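Local coordinates for protein Uly1 (Catenovulum maritimum, PDB 7DRQ) that cleaves the algal polysaccharide ulvan as a calcium-binding lyase of polysaccharide lyase family 24, probably by beta-elimination, at residues W64-G68 with I69-H73; Y268-G271 with K272-G276; F431-V434 with Y435-P438. One frame throughout, in Å; residues are numbered along the deposited sequence.

Contact 1. Residues W64-G68 with I69-H73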
loop_
_atom_site.group_PDB
_atom_site.type_symbol
_atom_site.label_atom_id
_atom_site.label_comp_id
_atom_site.label_asym_id
_atom_site.label_seq_id
_atom_site.Cartn_x
_atom_site.Cartn_y
_atom_site.Cartn_z
ATOM N N TRP A 64 12.572 -2.476 -4.154
ATOM C CA TRP A 64 12.998 -3.367 -3.085
ATOM C C TRP A 64 14.183 -2.728 -2.381
ATOM O O TRP A 64 14.915 -1.935 -2.979
ATOM C CB TRP A 64 13.370 -4.764 -3.622
ATOM C CG TRP A 64 14.311 -4.782 -4.823
ATOM C CD1 TRP A 64 14.012 -4.414 -6.110
ATOM C CD2 TRP A 64 15.670 -5.231 -4.848
ATOM N NE1 TRP A 64 15.109 -4.600 -6.927
ATOM C CE2 TRP A 64 16.138 -5.092 -6.177
ATOM C CE3 TRP A 64 16.545 -5.730 -3.877
ATOM C CZ2 TRP A 64 17.435 -5.422 -6.547
ATOM C CZ3 TRP A 64 17.832 -6.067 -4.253
ATOM C CH2 TRP A 64 18.266 -5.917 -5.575
ATOM N N TYR A 65 14.347 -3.058 -1.106
ATOM C CA TYR A 65 15.603 -2.826 -0.404
ATOM C C TYR A 65 16.518 -4.023 -0.618
ATOM O O TYR A 65 16.054 -5.168 -0.632
ATOM C CB TYR A 65 15.366 -2.650 1.096
ATOM C CG TYR A 65 14.635 -1.398 1.482
ATOM C CD1 TYR A 65 15.301 -0.175 1.558
ATOM C CD2 TYR A 65 13.278 -1.438 1.795
ATOM C CE1 TYR A 65 14.629 0.973 1.923
ATOM C CE2 TYR A 65 12.603 -0.292 2.157
ATOM C CZ TYR A 65 13.283 0.902 2.226
ATOM O OH TYR A 65 12.588 2.022 2.595
ATOM N N ARG A 66 17.818 -3.760 -0.754
ATOM C CA ARG A 66 18.817 -4.803 -0.967
ATOM C C ARG A 66 19.465 -5.222 0.353
ATOM O O ARG A 66 19.777 -4.379 1.197
ATOM C CB ARG A 66 19.892 -4.313 -1.943
ATOM C CG ARG A 66 20.943 -5.381 -2.270
ATOM C CD ARG A 66 21.942 -4.867 -3.304
ATOM N NE ARG A 66 22.729 -3.786 -2.726
ATOM C CZ ARG A 66 23.441 -2.911 -3.422
ATOM N NH1 ARG A 66 23.486 -2.990 -4.746
ATOM N NH2 ARG A 66 24.106 -1.959 -2.781
ATOM N N GLY A 67 19.670 -6.540 0.532
ATOM C CA GLY A 67 20.318 -7.030 1.733
ATOM C C GLY A 67 21.836 -7.068 1.587
ATOM O O GLY A 67 22.381 -6.837 0.508
ATOM N N GLY A 68 22.518 -7.350 2.698
ATOM C CA GLY A 68 21.892 -7.589 3.990
ATOM C C GLY A 68 21.818 -6.386 4.918
ATOM O O GLY A 68 21.643 -5.251 4.464
ATOM N N ILE A 69 21.961 -6.651 6.224
ATOM C CA ILE A 69 21.723 -5.638 7.255
ATOM C C ILE A 69 22.667 -4.450 7.110
ATOM O O ILE A 69 22.338 -3.338 7.529
ATOM C CB ILE A 69 21.837 -6.286 8.651
ATOM C CG1 ILE A 69 21.411 -5.319 9.751
ATOM C CG2 ILE A 69 23.264 -6.778 8.905
ATOM C CD1 ILE A 69 21.340 -5.973 11.129
ATOM N N LEU A 70 23.842 -4.648 6.507
ATOM C CA LEU A 70 24.797 -3.555 6.362
ATOM C C LEU A 70 24.648 -2.812 5.039
ATOM O O LEU A 70 25.383 -1.850 4.794
ATOM C CB LEU A 70 26.232 -4.086 6.501
ATOM C CG LEU A 70 26.575 -4.723 7.851
ATOM C CD1 LEU A 70 28.076 -5.016 7.940
ATOM C CD2 LEU A 70 26.099 -3.859 9.029
ATOM N N ASP A 71 23.706 -3.228 4.195
ATOM C CA ASP A 71 23.509 -2.641 2.877
ATOM C C ASP A 71 22.237 -1.798 2.905
ATOM O O ASP A 71 22.295 -0.588 3.153
ATOM C CB ASP A 71 23.445 -3.760 1.832
ATOM C CG ASP A 71 23.494 -3.243 0.409
ATOM O OD1 ASP A 71 22.674 -2.387 0.035
ATOM O OD2 ASP A 71 24.347 -3.724 -0.360
ATOM N N ARG A 72 21.088 -2.447 2.695
ATOM C CA ARG A 72 19.764 -1.850 2.870
ATOM C C ARG A 72 19.454 -0.771 1.837
ATOM O O ARG A 72 18.561 0.046 2.054
ATOM C CB ARG A 72 19.575 -1.274 4.290
ATOM C CG ARG A 72 20.099 -2.168 5.420
ATOM C CD ARG A 72 19.905 -1.499 6.794
ATOM N NE ARG A 72 20.352 -0.102 6.829
ATOM C CZ ARG A 72 21.609 0.286 7.040
ATOM N NH1 ARG A 72 22.566 -0.611 7.226
ATOM N NH2 ARG A 72 21.915 1.578 7.062
ATOM N N HIS A 73 20.141 -0.756 0.693
ATOM C CA HIS A 73 19.941 0.337 -0.252
ATOM C C HIS A 73 18.600 0.221 -0.960
ATOM O O HIS A 73 18.098 -0.879 -1.219
ATOM C CB HIS A 73 21.055 0.365 -1.295
ATOM C CG HIS A 73 22.305 1.033 -0.818
ATOM N ND1 HIS A 73 22.532 2.382 -0.983
ATOM C CD2 HIS A 73 23.397 0.537 -0.190
ATOM C CE1 HIS A 73 23.710 2.691 -0.471
ATOM N NE2 HIS A 73 24.252 1.593 0.027
#
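The loop that turns strand 59-65 back into strand 73-80, two neighbours in a four-stranded antiparallel sheet, is closed by Arg66 and Asp71. Their salt bridge is 2.9 Å from Arg66 NE to Asp71 OD2, and Arg66 NH2 also reaches OD2, at 3.0 Å. The two planes stand 84° apart, so the NE and NH2 edge of the guanidinium straddles the carboxylate instead of pairing flat with it, and the individual N-H bonds are weak. Asp71 swings its CG anti to the backbone N (chi1 -170°), which also brings OD1 forward to His73 N at 3.1 Å: an Asx turn made with the anti lone pair. A backbone bond from Arg66 N to His73 O, 2.9 Å, closes the loop ends. Within the loop, Asp71 N bonds to Gly68 O at 2.9 Å, rounding a bend that follows a cis peptide between Gly67 and Gly68. Arg72 NH1 donates to Ile69 O at 2.8 Å, the oxygen in the guanidinium plane. Outward, Glu90 of strand 86-91 takes Arg66 NH1 as a second salt-bridge partner, His73 ND1 bonds to Phe91 O, and Trp64, Tyr65 and Arg66 lie against strand 3-15.

Contact 2. Residues Y268-G271 with K272-G276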
loop_
_atom_site.group_PDB
_atom_site.type_symbol
_atom_site.label_atom_id
_atom_site.label_comp_id
_atom_site.label_asym_id
_atom_site.label_seq_id
_atom_site.Cartn_x
_atom_site.Cartn_y
_atom_site.Cartn_z
ATOM N N TYR A 268 -8.298 3.873 -7.921
ATOM C CA TYR A 268 -9.052 4.206 -9.119
ATOM C C TYR A 268 -9.769 2.938 -9.554
ATOM O O TYR A 268 -9.121 1.919 -9.833
ATOM C CB TYR A 268 -8.135 4.725 -10.220
ATOM C CG TYR A 268 -8.860 5.290 -11.410
ATOM C CD1 TYR A 268 -9.333 6.600 -11.406
ATOM C CD2 TYR A 268 -9.043 4.528 -12.556
ATOM C CE1 TYR A 268 -9.989 7.129 -12.513
ATOM C CE2 TYR A 268 -9.687 5.041 -13.655
ATOM C CZ TYR A 268 -10.149 6.334 -13.643
ATOM O OH TYR A 268 -10.778 6.812 -14.771
ATOM N N ALA A 269 -11.096 2.980 -9.565
ATOM C CA ALA A 269 -11.898 1.781 -9.781
ATOM C C ALA A 269 -13.122 2.166 -10.587
ATOM O O ALA A 269 -13.770 3.176 -10.278
ATOM C CB ALA A 269 -12.327 1.149 -8.451
ATOM N N ASP A 270 -13.424 1.375 -11.616
ATOM C CA ASP A 270 -14.512 1.654 -12.550
ATOM C C ASP A 270 -14.565 3.137 -12.914
ATOM O O ASP A 270 -15.596 3.798 -12.781
ATOM C CB ASP A 270 -15.858 1.190 -11.994
ATOM C CG ASP A 270 -16.950 1.156 -13.064
ATOM O OD1 ASP A 270 -16.581 1.058 -14.253
ATOM O OD2 ASP A 270 -18.157 1.244 -12.726
ATOM N N GLY A 271 -13.417 3.665 -13.353
ATOM C CA GLY A 271 -13.351 5.009 -13.900
ATOM C C GLY A 271 -13.463 6.145 -12.907
ATOM O O GLY A 271 -13.675 7.292 -13.325
ATOM N N LYS A 272 -13.343 5.880 -11.609
ATOM C CA LYS A 272 -13.491 6.928 -10.609
ATOM C C LYS A 272 -12.490 6.740 -9.480
ATOM O O LYS A 272 -12.093 5.625 -9.151
ATOM C CB LYS A 272 -14.897 6.960 -10.004
ATOM C CG LYS A 272 -16.009 7.169 -11.019
ATOM C CD LYS A 272 -17.382 7.216 -10.353
ATOM C CE LYS A 272 -18.471 7.296 -11.429
ATOM N NZ LYS A 272 -19.826 7.299 -10.828
ATOM N N ILE A 273 -12.110 7.853 -8.877
ATOM C CA ILE A 273 -11.340 7.838 -7.643
ATOM C C ILE A 273 -12.291 7.532 -6.493
ATOM O O ILE A 273 -13.323 8.191 -6.348
ATOM C CB ILE A 273 -10.637 9.187 -7.445
ATOM C CG1 ILE A 273 -9.541 9.355 -8.494
ATOM C CG2 ILE A 273 -10.069 9.297 -6.061
ATOM C CD1 ILE A 273 -9.042 10.789 -8.621
ATOM N N ARG A 274 -11.974 6.504 -5.698
ATOM C CA ARG A 274 -12.836 6.099 -4.587
ATOM C C ARG A 274 -11.986 5.709 -3.383
ATOM O O ARG A 274 -10.760 5.612 -3.460
ATOM C CB ARG A 274 -13.764 4.928 -4.971
ATOM C CG ARG A 274 -14.134 4.843 -6.448
ATOM C CD ARG A 274 -15.112 3.700 -6.751
ATOM N NE ARG A 274 -15.454 3.686 -8.175
ATOM C CZ ARG A 274 -16.695 3.777 -8.659
ATOM N NH1 ARG A 274 -17.739 3.853 -7.835
ATOM N NH2 ARG A 274 -16.888 3.782 -9.976
ATOM N N ILE A 275 -12.649 5.493 -2.246
ATOM C CA ILE A 275 -11.968 5.064 -1.029
ATOM C C ILE A 275 -12.849 4.073 -0.277
ATOM O O ILE A 275 -14.079 4.193 -0.263
ATOM C CB ILE A 275 -11.609 6.277 -0.139
ATOM C CG1 ILE A 275 -10.630 5.876 0.973
ATOM C CG2 ILE A 275 -12.885 6.918 0.409
ATOM C CD1 ILE A 275 -10.104 7.072 1.795
ATOM N N GLY A 276 -12.218 3.069 0.312
ATOM C CA GLY A 276 -12.878 2.213 1.284
ATOM C C GLY A 276 -12.020 2.182 2.528
ATOM O O GLY A 276 -10.794 2.218 2.444
HETATM O O HOH W 1 -19.145 2.557 -10.843
#
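Arg274, extended from CG to NE (chi2 -177°), carries the NE and NH2 edge of its guanidinium back to the backbone oxygens of the turn. NE donates to Ala269 O at 2.7 Å, nearly straight at 162°, while NH2 goes to Asp270 O at 3.1 Å; both oxygens lie close to the guanidinium plane. Ala269 O is gripped a second time by Lys272 N at 3.0 Å, the two donors coming from opposite faces of its carbonyl plane. The return bond, Ala269 N to Lys272 O at 2.9 Å, completes the hydrogen-bonded pair. The Asp270 carboxylate is nearly parallel to the guanidinium, yet the salt bridge from Asp270 OD2 to Arg274 NH2 is long, 4.0 Å, the oxygen well out of the guanidinium plane with no N-H pointing at it; a water bridges the two, 2.7 Å from Arg274 NH2. On the strand before the turn, Lys272 N lies over one face of the Tyr268 ring, toward its rim, and Tyr268 CD1 meets Ile273 CG1 at 4.0 Å across the non-hydrogen-bonded pair. In the next shell, Tyr295 OH is hydrogen-bonded to Arg274 NH1, Trp351 and Val353 pack on the arginine, and Asp299 holds Lys272 NZ. This two-residue hairpin, its type I' turn cornered by Asp270 and Gly271 with positive phi, joins strands 261-269 and 272-280 within the BNR-repeat region, a family of the beta-propeller clan, consistent with a blade hairpin.

Contact 3. Residues F431-V434 with Y435-P438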
loop_
_atom_site.group_PDB
_atom_site.type_symbol
_atom_site.label_atom_id
_atom_site.label_comp_id
_atom_site.label_asym_id
_atom_site.label_seq_id
_atom_site.Cartn_x
_atom_site.Cartn_y
_atom_site.Cartn_z
ATOM N N PHE A 431 -17.357 -17.991 -6.175
ATOM C CA PHE A 431 -15.981 -18.168 -6.599
ATOM C C PHE A 431 -15.727 -19.598 -7.044
ATOM O O PHE A 431 -16.303 -20.550 -6.510
ATOM C CB PHE A 431 -15.016 -17.808 -5.467
ATOM C CG PHE A 431 -14.954 -16.338 -5.187
ATOM C CD1 PHE A 431 -15.875 -15.750 -4.335
ATOM C CD2 PHE A 431 -13.993 -15.543 -5.798
ATOM C CE1 PHE A 431 -15.835 -14.370 -4.080
ATOM C CE2 PHE A 431 -13.937 -14.169 -5.548
ATOM C CZ PHE A 431 -14.861 -13.590 -4.686
ATOM N N THR A 432 -14.850 -19.733 -8.032
ATOM C CA THR A 432 -14.303 -21.022 -8.430
ATOM C C THR A 432 -12.806 -20.867 -8.642
ATOM O O THR A 432 -12.334 -19.815 -9.090
ATOM C CB THR A 432 -14.950 -21.556 -9.714
ATOM O OG1 THR A 432 -14.698 -20.646 -10.786
ATOM C CG2 THR A 432 -16.446 -21.720 -9.553
ATOM N N ARG A 433 -12.050 -21.924 -8.330
ATOM C CA ARG A 433 -10.621 -21.875 -8.598
ATOM C C ARG A 433 -10.364 -22.041 -10.092
ATOM O O ARG A 433 -10.809 -23.013 -10.711
ATOM C CB ARG A 433 -9.857 -22.942 -7.819
ATOM C CG ARG A 433 -8.356 -22.740 -7.990
ATOM C CD ARG A 433 -7.547 -23.377 -6.896
ATOM N NE ARG A 433 -7.746 -22.730 -5.608
ATOM C CZ ARG A 433 -7.042 -23.031 -4.525
ATOM N NH1 ARG A 433 -6.098 -23.963 -4.591
ATOM N NH2 ARG A 433 -7.276 -22.412 -3.382
ATOM N N VAL A 434 -9.637 -21.090 -10.671
ATOM C CA VAL A 434 -9.388 -21.062 -12.106
ATOM C C VAL A 434 -7.907 -21.097 -12.442
ATOM O O VAL A 434 -7.552 -21.143 -13.627
ATOM C CB VAL A 434 -10.064 -19.838 -12.758
ATOM C CG1 VAL A 434 -11.583 -20.022 -12.790
ATOM C CG2 VAL A 434 -9.740 -18.590 -11.968
ATOM N N TYR A 435 -7.031 -21.068 -11.441
ATOM C CA TYR A 435 -5.601 -21.235 -11.660
ATOM C C TYR A 435 -4.973 -21.780 -10.389
ATOM O O TYR A 435 -5.286 -21.322 -9.289
ATOM C CB TYR A 435 -4.925 -19.915 -12.049
ATOM C CG TYR A 435 -3.431 -20.045 -12.234
ATOM C CD1 TYR A 435 -2.903 -20.453 -13.453
ATOM C CD2 TYR A 435 -2.552 -19.769 -11.192
ATOM C CE1 TYR A 435 -1.540 -20.573 -13.636
ATOM C CE2 TYR A 435 -1.177 -19.893 -11.361
ATOM C CZ TYR A 435 -0.683 -20.296 -12.595
ATOM O OH TYR A 435 0.673 -20.432 -12.792
ATOM N N TYR A 436 -4.090 -22.765 -10.546
ATOM C CA TYR A 436 -3.279 -23.229 -9.428
ATOM C C TYR A 436 -1.998 -23.797 -10.009
ATOM O O TYR A 436 -2.052 -24.742 -10.805
ATOM C CB TYR A 436 -4.018 -24.278 -8.589
ATOM C CG TYR A 436 -3.328 -24.630 -7.281
ATOM C CD1 TYR A 436 -2.577 -23.685 -6.584
ATOM C CD2 TYR A 436 -3.432 -25.910 -6.740
ATOM C CE1 TYR A 436 -1.947 -24.007 -5.388
ATOM C CE2 TYR A 436 -2.807 -26.241 -5.545
ATOM C CZ TYR A 436 -2.065 -25.288 -4.873
ATOM O OH TYR A 436 -1.444 -25.634 -3.689
ATOM N N ALA A 437 -0.865 -23.199 -9.642
ATOM C CA ALA A 437 0.415 -23.658 -10.155
ATOM C C ALA A 437 0.610 -25.126 -9.776
ATOM O O ALA A 437 0.180 -25.556 -8.704
ATOM C CB ALA A 437 1.559 -22.816 -9.593
ATOM N N PRO A 438 1.259 -25.906 -10.635
ATOM C CA PRO A 438 1.301 -27.358 -10.446
ATOM C C PRO A 438 2.332 -27.807 -9.429
ATOM O O PRO A 438 3.293 -27.107 -9.103
ATOM C CB PRO A 438 1.673 -27.872 -11.842
ATOM C CG PRO A 438 2.532 -26.780 -12.398
ATOM C CD PRO A 438 1.894 -25.490 -11.900
#
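A classic beta bulge interrupts strand 432-436: Val434 and Tyr435 together face the single residue Val421 on strand 418-425. The bulge brings Arg433 and Tyr436, three residues apart, to meet through their side chains. Arg433 NH1 sits over the centre of one ring face, 3.9 Å from Tyr436 CG. The cation-pi distance from Arg433 CZ to the centroid of the Tyr436 ring is 5.0 Å, only 13° off the ring normal. The guanidinium is not laid flat: its plane is tilted 62° to the ring, so one nitrogen leads. Arg433 holds CG anti to the backbone N (chi1 -173°), which lays CG 3.6 Å from Tyr435 O, and the bend at chi3 then turns the guanidinium over the Tyr436 ring; Arg433 CD lies 4.0 Å from Tyr436 CB. The charge has stronger partners outside: Glu415 bridges to NH1 and Glu422 to NE, and Phe420 adds another cation-pi contact. Tyr436 is anchored at its far end, OH bonding to Glu415 O. With an alanine in place of Arg433, Glu415 and Glu422 would probably be left without their positive mate and the Tyr436 face would lose its cation. Tyr435 turns its side chain to Ile2, which Val434 also touches. The classic bulge is a common irregularity of antiparallel sheets; here it falls on the outermost strand of a four-stranded sheet, in a hairpin with strand 418-425.

All three contacts are local, made within one run of chain, and none touches another: their nearest atoms are about 15 to 22 Å apart, and contacts 1 and 2 lie on opposite sides of the chain's centre. Each belongs to a different antiparallel sheet. Contacts 1 and 2 are partly buried and both link consecutive strands, one through a longer loop, the other through a two-residue turn; contact 3 is on the surface, inside a single edge strand. An arginine leads in each, with a different kind of partner: a carboxylate in contact 1, backbone carbonyls in contact 2, an aromatic face in contact 3.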